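Local structure of protein SSD1 (Saccharomyces cerevisiae S288C, 7AM1) at residues A[376-381]-A[392-397]; A[450-454]-A[555-560]; A[499-503]-A[548-552]. The protein binds mRNAs through their untranslated regions and represses translation, being a non-enzymatic member of the RNase II family. All blocks are in the same frame, centred on the assembly; numbering follows the deposited sequence.

Contact 1: A[376-381]-A[392-397]; sequences SEFALH and LGCHVV
The carbonyl oxygen of His-395 is gripped by Ala-379 N at 2.9 Å and also touched by the CA-H of Phe-378. The return bond, from His-395 N to Ala-379 O, makes these two a hydrogen-bonded pair of antiparallel strands; His-381 and Gly-393 repeat it, while Phe-378/Val-396 and Leu-380/Cys-394 form the non-hydrogen-bonded pairs between. This is the hairpin of strands 378-384 and 389-397, within the mixed sheet of the RNB domain.

Its two faces differ in character. On one, His-381 ND1 and His-395 NE2 share a hydrogen bond of 3.0 Å, the rings rim to rim with their planes only 23° apart. His-381 reaches this place because its CG sits between the backbone N and the carbonyl carbon (chi1 77°), which turns the ring back over its strand partner. Gly-393 CA then lies 3.8 Å from the centroid of the His-381 ring, a CH-pi contact over the face; a CB there would probably run into His-381 CE1, so glycine suits the site. On the other face the side chains are apolar. Leu-380 CD2 touches Cys-394 SG at 3.6 Å, and Val-396 CG2 approaches Phe-378 CD1 at the ring edge, 3.9 Å away. Phe-378 has CG opposite the backbone N (chi1 -177°), which lays its ring alongside the neighbouring strand, with CZ 4.0 Å from Cys-394 CB. Helix 544-568 covers this apolar face through Ile-549, Ile-552 and Val-556.

Both imidazoles are buried, yet their outer nitrogens have partners: His-381 NE2 bonds Glu-391 and His-395 ND1 bonds Ser-450. The result is a continuous polar row, Glu-391 to His-381 to His-395 to Ser-450, which fixes both ring rotations and whose carboxylate end would probably polarise the histidine nearest it.

Contact 2: A[450-454]-A[555-560]; sequences SVVYT and KVNSTV
Val-451 points toward helix 555-560, which runs across its strand at 103°, and touches it with both methyls. Val-451 CG2 lies 3.8 Å from Val-556 CG1 and 4.0 Å from Val-560 CG2, two side chains one helical turn apart. Val-451 CG1 rests on Thr-559 CG2, 3.9 Å away. A branched, compact valine suits this place because its two methyls can touch three helix residues at once.

Two residues further on, Tyr-453 points the same way, as alternation along a strand requires, and spans the wider distance with its ring. With CG opposite its carbonyl carbon (chi1 -58°), the ring carries its hydroxyl to the helix, where Tyr-453 OH and Thr-559 OG1 are hydrogen-bonded at 2.7 Å, OG1 lying near the ring plane. Val-556 CG2 adjoins the same ring at Tyr-453 CE2, 4.1 Å away. The aliphatic Lys-555 CG lies 3.4 Å from Tyr-453 OH. Phe-506 meets the ring edge to face.

Helix 544-568 is thus seated across the sheet of the RNB domain by apolar contact at Val-451 and by a hydroxyl pair at Tyr-453. Tyrosine combines both roles: its ring packs against carbon, and the short bond fixes where the ring ends.

Contact 3: A[499-503]-A[548-552]; sequences VQEIA and VINEI
Ala-503 brings its single methyl against Val-548, and here the helices are closest, with the CA atoms of the two residues 5.4 Å apart. Ala-503 CB lies 3.4 Å from Val-548 O and 3.7 Å from Val-548 CG1, so close to the backbone that a small residue is what suits the place. One turn along, Ile-552 completes the tight side. The CG1 branch of Ile-552, set opposite the carbonyl carbon (chi1 -72°), passes Ala-503 CB at 3.9 Å and ends with CD1 3.7 Å from Val-499 CG1. Val-548 CG1 reaches Val-499 CG1 as well, at 4.0 Å.

Residues four apart on each helix, Val-499 with Ala-503 and Val-548 with Ile-552, thus form an apolar seam between helices 495-510 and 544-568; segments 499-503 and 548-552 are inclined at 50° with axes 8.9 Å apart. Both helices lie on the sheet of the RNB domain, where Val-499 touches Val-382 and Ile-552 touches Leu-380. Cut back to alanine, Val-548 would probably leave a gap beside Val-499 and Ala-503 and deprive the Gln-500 chain of part of its support.

Away from this seam the packing is looser. Gln-500, partly exposed, lays its CB and CG along Val-548 CG2, both at 4.1 Å. Glu-551, though buried, starts toward the other helix but bends away at its second torsion, taking its carboxylate into salt bridges with Arg-554 and Arg-510.

Overall arrangement
All three contacts belong to the RNB domain, with centres about 10 Å apart for contacts 1 and 2 and about 12 Å for the other pairs. Contacts 1 and 2 share a sheet, in which strands 389-397 and 446-456 are neighbours; Cys-394 O lies 2.8 Å from Val-451 N. Contacts 2 and 3 use successive parts of helix 544-568, contact 3 being nested within the chain loop that contact 2 closes. From that helix, Val-556 CG2 comes within 3.5 Å of Cys-394 CB, and Ile-549 CD1 within 3.6 Å of Leu-380 CD1, tying contact 1 to both. Together they join sheet to helix and helix to helix in this pseudonuclease domain.

Contact 1: A[376-381]-A[392-397]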
# COMPACT_ATOMS: atom_id res chain seq x y z
N SER A 376 2.49 -1.51 23.38
CA SER A 376 1.46 -0.51 23.64
C SER A 376 2.13 0.86 23.69
O SER A 376 2.98 1.11 24.55
CB SER A 376 0.72 -0.79 24.94
OG SER A 376 -0.14 0.28 25.28
N GLU A 377 1.75 1.74 22.77
CA GLU A 377 2.32 3.08 22.75
C GLU A 377 1.28 4.18 22.88
O GLU A 377 1.64 5.36 22.86
CB GLU A 377 3.15 3.29 21.47
CG GLU A 377 2.40 3.16 20.15
CD GLU A 377 3.36 3.24 18.96
OE1 GLU A 377 4.25 4.11 18.99
OE2 GLU A 377 3.24 2.43 18.01
N PHE A 378 0.00 3.82 23.05
CA PHE A 378 -1.08 4.79 23.12
C PHE A 378 -2.05 4.35 24.20
O PHE A 378 -2.36 3.16 24.32
CB PHE A 378 -1.80 4.88 21.78
CG PHE A 378 -2.90 5.91 21.74
CD1 PHE A 378 -2.59 7.25 21.62
CD2 PHE A 378 -4.23 5.53 21.79
CE1 PHE A 378 -3.58 8.20 21.57
CE2 PHE A 378 -5.22 6.47 21.73
CZ PHE A 378 -4.90 7.81 21.62
N ALA A 379 -2.50 5.31 25.01
CA ALA A 379 -3.42 5.04 26.10
C ALA A 379 -4.45 6.17 26.17
O ALA A 379 -4.20 7.29 25.71
CB ALA A 379 -2.68 4.89 27.43
N LEU A 380 -5.60 5.86 26.77
CA LEU A 380 -6.70 6.80 26.82
C LEU A 380 -7.35 6.80 28.20
O LEU A 380 -7.29 5.80 28.93
CB LEU A 380 -7.80 6.43 25.81
CG LEU A 380 -7.59 6.63 24.32
CD1 LEU A 380 -8.71 5.91 23.57
CD2 LEU A 380 -7.55 8.11 23.97
N HIS A 381 -7.98 7.92 28.54
CA HIS A 381 -8.93 7.94 29.63
C HIS A 381 -10.10 8.83 29.22
O HIS A 381 -9.96 9.71 28.37
CB HIS A 381 -8.32 8.42 30.96
CG HIS A 381 -8.11 9.90 31.06
ND1 HIS A 381 -6.89 10.50 30.85
CD2 HIS A 381 -8.96 10.90 31.40
CE1 HIS A 381 -6.99 11.80 31.05
NE2 HIS A 381 -8.24 12.07 31.38
N LEU A 392 -11.44 13.74 27.50
CA LEU A 392 -10.79 12.64 26.80
C LEU A 392 -9.29 12.90 26.82
O LEU A 392 -8.81 13.86 26.20
CB LEU A 392 -11.29 12.51 25.36
CG LEU A 392 -10.64 11.36 24.58
CD1 LEU A 392 -11.22 10.03 25.02
CD2 LEU A 392 -10.78 11.56 23.08
N GLY A 393 -8.55 12.07 27.55
CA GLY A 393 -7.10 12.16 27.59
C GLY A 393 -6.48 11.17 26.63
O GLY A 393 -6.84 9.99 26.60
N CYS A 394 -5.53 11.66 25.82
CA CYS A 394 -4.85 10.86 24.81
C CYS A 394 -3.35 10.90 25.08
O CYS A 394 -2.74 11.97 25.01
CB CYS A 394 -5.18 11.38 23.41
SG CYS A 394 -6.96 11.51 23.12
N HIS A 395 -2.77 9.75 25.39
CA HIS A 395 -1.41 9.66 25.92
C HIS A 395 -0.55 8.83 24.99
O HIS A 395 -0.93 7.71 24.62
CB HIS A 395 -1.41 9.05 27.32
CG HIS A 395 -2.48 9.58 28.22
ND1 HIS A 395 -2.43 10.83 28.79
CD2 HIS A 395 -3.64 9.02 28.65
CE1 HIS A 395 -3.51 11.02 29.54
NE2 HIS A 395 -4.26 9.94 29.46
N VAL A 396 0.62 9.36 24.64
CA VAL A 396 1.59 8.70 23.77
C VAL A 396 2.91 8.57 24.50
O VAL A 396 3.36 9.52 25.17
CB VAL A 396 1.78 9.49 22.45
CG1 VAL A 396 2.83 8.81 21.58
CG2 VAL A 396 0.46 9.64 21.71
N VAL A 397 3.54 7.40 24.40
CA VAL A 397 4.85 7.20 25.00
C VAL A 397 5.80 8.30 24.57
O VAL A 397 5.91 8.61 23.37
CB VAL A 397 5.40 5.81 24.64
CG1 VAL A 397 6.84 5.67 25.12
CG2 VAL A 397 4.53 4.72 25.24

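Contact 2: A[450-454]-A[555-560]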
# COMPACT_ATOMS: atom_id res chain seq x y z
N SER A 450 0.77 14.07 26.12
CA SER A 450 -0.67 13.91 26.17
C SER A 450 -1.38 15.06 25.47
O SER A 450 -0.93 16.21 25.52
CB SER A 450 -1.16 13.83 27.62
OG SER A 450 -0.60 12.71 28.29
N VAL A 451 -2.49 14.72 24.82
CA VAL A 451 -3.45 15.69 24.30
C VAL A 451 -4.78 15.41 25.00
O VAL A 451 -5.36 14.33 24.84
CB VAL A 451 -3.59 15.60 22.77
CG1 VAL A 451 -4.65 16.56 22.28
CG2 VAL A 451 -2.24 15.88 22.10
N VAL A 452 -5.25 16.38 25.78
CA VAL A 452 -6.44 16.21 26.63
C VAL A 452 -7.52 17.15 26.13
O VAL A 452 -7.33 18.37 26.12
CB VAL A 452 -6.11 16.47 28.11
CG1 VAL A 452 -7.35 16.27 28.97
CG2 VAL A 452 -4.99 15.55 28.56
N TYR A 453 -8.65 16.59 25.70
CA TYR A 453 -9.77 17.38 25.21
C TYR A 453 -10.81 17.51 26.31
O TYR A 453 -11.18 16.51 26.94
CB TYR A 453 -10.40 16.73 23.98
CG TYR A 453 -9.43 16.54 22.83
CD1 TYR A 453 -9.13 17.59 21.97
CD2 TYR A 453 -8.82 15.32 22.60
CE1 TYR A 453 -8.25 17.43 20.92
CE2 TYR A 453 -7.93 15.14 21.55
CZ TYR A 453 -7.65 16.20 20.71
OH TYR A 453 -6.77 16.03 19.67
N THR A 454 -11.29 18.73 26.53
CA THR A 454 -12.46 18.99 27.37
C THR A 454 -13.67 19.13 26.46
O THR A 454 -13.64 19.92 25.51
CB THR A 454 -12.26 20.25 28.22
OG1 THR A 454 -11.16 20.06 29.11
CG2 THR A 454 -13.51 20.55 29.02
N LYS A 555 -7.52 12.79 15.19
CA LYS A 555 -7.77 14.07 15.84
C LYS A 555 -6.54 14.53 16.61
O LYS A 555 -6.14 15.70 16.53
CB LYS A 555 -8.98 13.95 16.77
CG LYS A 555 -9.32 15.23 17.53
CD LYS A 555 -9.75 16.35 16.59
CE LYS A 555 -9.75 17.68 17.29
NZ LYS A 555 -10.38 18.75 16.46
N VAL A 556 -5.92 13.63 17.37
CA VAL A 556 -4.72 13.99 18.12
C VAL A 556 -3.64 14.50 17.18
O VAL A 556 -3.05 15.56 17.41
CB VAL A 556 -4.22 12.78 18.94
CG1 VAL A 556 -2.85 13.08 19.54
CG2 VAL A 556 -5.23 12.42 20.03
N ASN A 557 -3.36 13.76 16.10
CA ASN A 557 -2.35 14.20 15.15
C ASN A 557 -2.70 15.56 14.56
O ASN A 557 -1.82 16.39 14.32
CB ASN A 557 -2.19 13.17 14.03
CG ASN A 557 -1.47 11.92 14.47
OD1 ASN A 557 -0.55 11.97 15.29
ND2 ASN A 557 -1.85 10.79 13.89
N SER A 558 -3.99 15.78 14.28
CA SER A 558 -4.43 17.07 13.78
C SER A 558 -4.13 18.19 14.77
O SER A 558 -3.67 19.27 14.39
CB SER A 558 -5.93 17.01 13.49
OG SER A 558 -6.44 18.28 13.12
N THR A 559 -4.38 17.94 16.05
CA THR A 559 -4.15 18.94 17.08
C THR A 559 -2.68 19.28 17.20
O THR A 559 -2.30 20.45 17.32
CB THR A 559 -4.70 18.44 18.42
OG1 THR A 559 -6.12 18.32 18.33
CG2 THR A 559 -4.32 19.38 19.56
N VAL A 560 -1.82 18.26 17.17
CA VAL A 560 -0.39 18.48 17.30
C VAL A 560 0.14 19.24 16.09
O VAL A 560 0.95 20.17 16.23
CB VAL A 560 0.33 17.14 17.51
CG1 VAL A 560 1.84 17.30 17.41
CG2 VAL A 560 -0.06 16.55 18.87

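Contact 3: A[499-503]-A[548-552]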
# COMPACT_ATOMS: atom_id res chain seq x y z
N VAL A 499 -16.28 6.22 24.76
CA VAL A 499 -15.13 6.42 23.89
C VAL A 499 -15.55 6.30 22.43
O VAL A 499 -15.14 7.11 21.58
CB VAL A 499 -14.01 5.42 24.22
CG1 VAL A 499 -12.88 5.55 23.23
CG2 VAL A 499 -13.50 5.65 25.63
N GLN A 500 -16.38 5.30 22.11
CA GLN A 500 -16.84 5.14 20.74
C GLN A 500 -17.63 6.36 20.28
O GLN A 500 -17.42 6.87 19.18
CB GLN A 500 -17.69 3.87 20.61
CG GLN A 500 -18.42 3.76 19.28
CD GLN A 500 -19.12 2.43 19.09
OE1 GLN A 500 -18.98 1.51 19.91
NE2 GLN A 500 -19.87 2.30 18.00
N GLU A 501 -18.54 6.85 21.12
CA GLU A 501 -19.34 8.00 20.71
C GLU A 501 -18.48 9.24 20.55
O GLU A 501 -18.76 10.07 19.68
CB GLU A 501 -20.47 8.25 21.71
CG GLU A 501 -21.31 9.48 21.38
CD GLU A 501 -21.86 9.47 19.97
OE1 GLU A 501 -22.03 10.56 19.39
OE2 GLU A 501 -22.12 8.37 19.43
N ILE A 502 -17.43 9.38 21.36
CA ILE A 502 -16.50 10.48 21.17
C ILE A 502 -15.76 10.33 19.85
O ILE A 502 -15.67 11.27 19.05
CB ILE A 502 -15.52 10.57 22.35
CG1 ILE A 502 -16.25 10.98 23.63
CG2 ILE A 502 -14.39 11.56 22.04
CD1 ILE A 502 -15.43 10.81 24.88
N ALA A 503 -15.24 9.13 19.58
CA ALA A 503 -14.60 8.89 18.29
C ALA A 503 -15.55 9.19 17.14
O ALA A 503 -15.16 9.79 16.14
CB ALA A 503 -14.09 7.45 18.21
N VAL A 548 -12.34 3.22 15.92
CA VAL A 548 -12.54 4.10 17.07
C VAL A 548 -11.22 4.73 17.49
O VAL A 548 -11.10 5.95 17.60
CB VAL A 548 -13.19 3.33 18.23
CG1 VAL A 548 -13.09 4.12 19.53
CG2 VAL A 548 -14.64 3.03 17.93
N ILE A 549 -10.21 3.89 17.75
CA ILE A 549 -8.92 4.41 18.18
C ILE A 549 -8.27 5.20 17.06
O ILE A 549 -7.58 6.20 17.32
CB ILE A 549 -8.01 3.25 18.65
CG1 ILE A 549 -8.66 2.49 19.82
CG2 ILE A 549 -6.62 3.76 18.99
CD1 ILE A 549 -8.99 3.34 21.05
N ASN A 550 -8.47 4.80 15.80
CA ASN A 550 -7.84 5.49 14.67
C ASN A 550 -8.40 6.90 14.50
O ASN A 550 -7.65 7.84 14.19
CB ASN A 550 -8.01 4.68 13.38
CG ASN A 550 -7.05 5.13 12.26
OD1 ASN A 550 -5.88 5.46 12.51
ND2 ASN A 550 -7.54 5.13 11.02
N GLU A 551 -9.71 7.08 14.69
CA GLU A 551 -10.26 8.42 14.53
C GLU A 551 -9.86 9.32 15.70
O GLU A 551 -9.73 10.54 15.52
CB GLU A 551 -11.78 8.36 14.39
CG GLU A 551 -12.24 7.92 13.00
CD GLU A 551 -11.87 8.90 11.90
OE1 GLU A 551 -11.86 10.12 12.16
OE2 GLU A 551 -11.56 8.45 10.77
N ILE A 552 -9.65 8.75 16.88
CA ILE A 552 -9.12 9.54 17.98
C ILE A 552 -7.68 9.95 17.69
O ILE A 552 -7.30 11.10 17.93
CB ILE A 552 -9.24 8.77 19.31
CG1 ILE A 552 -10.71 8.72 19.75
CG2 ILE A 552 -8.38 9.41 20.40
CD1 ILE A 552 -10.99 7.74 20.87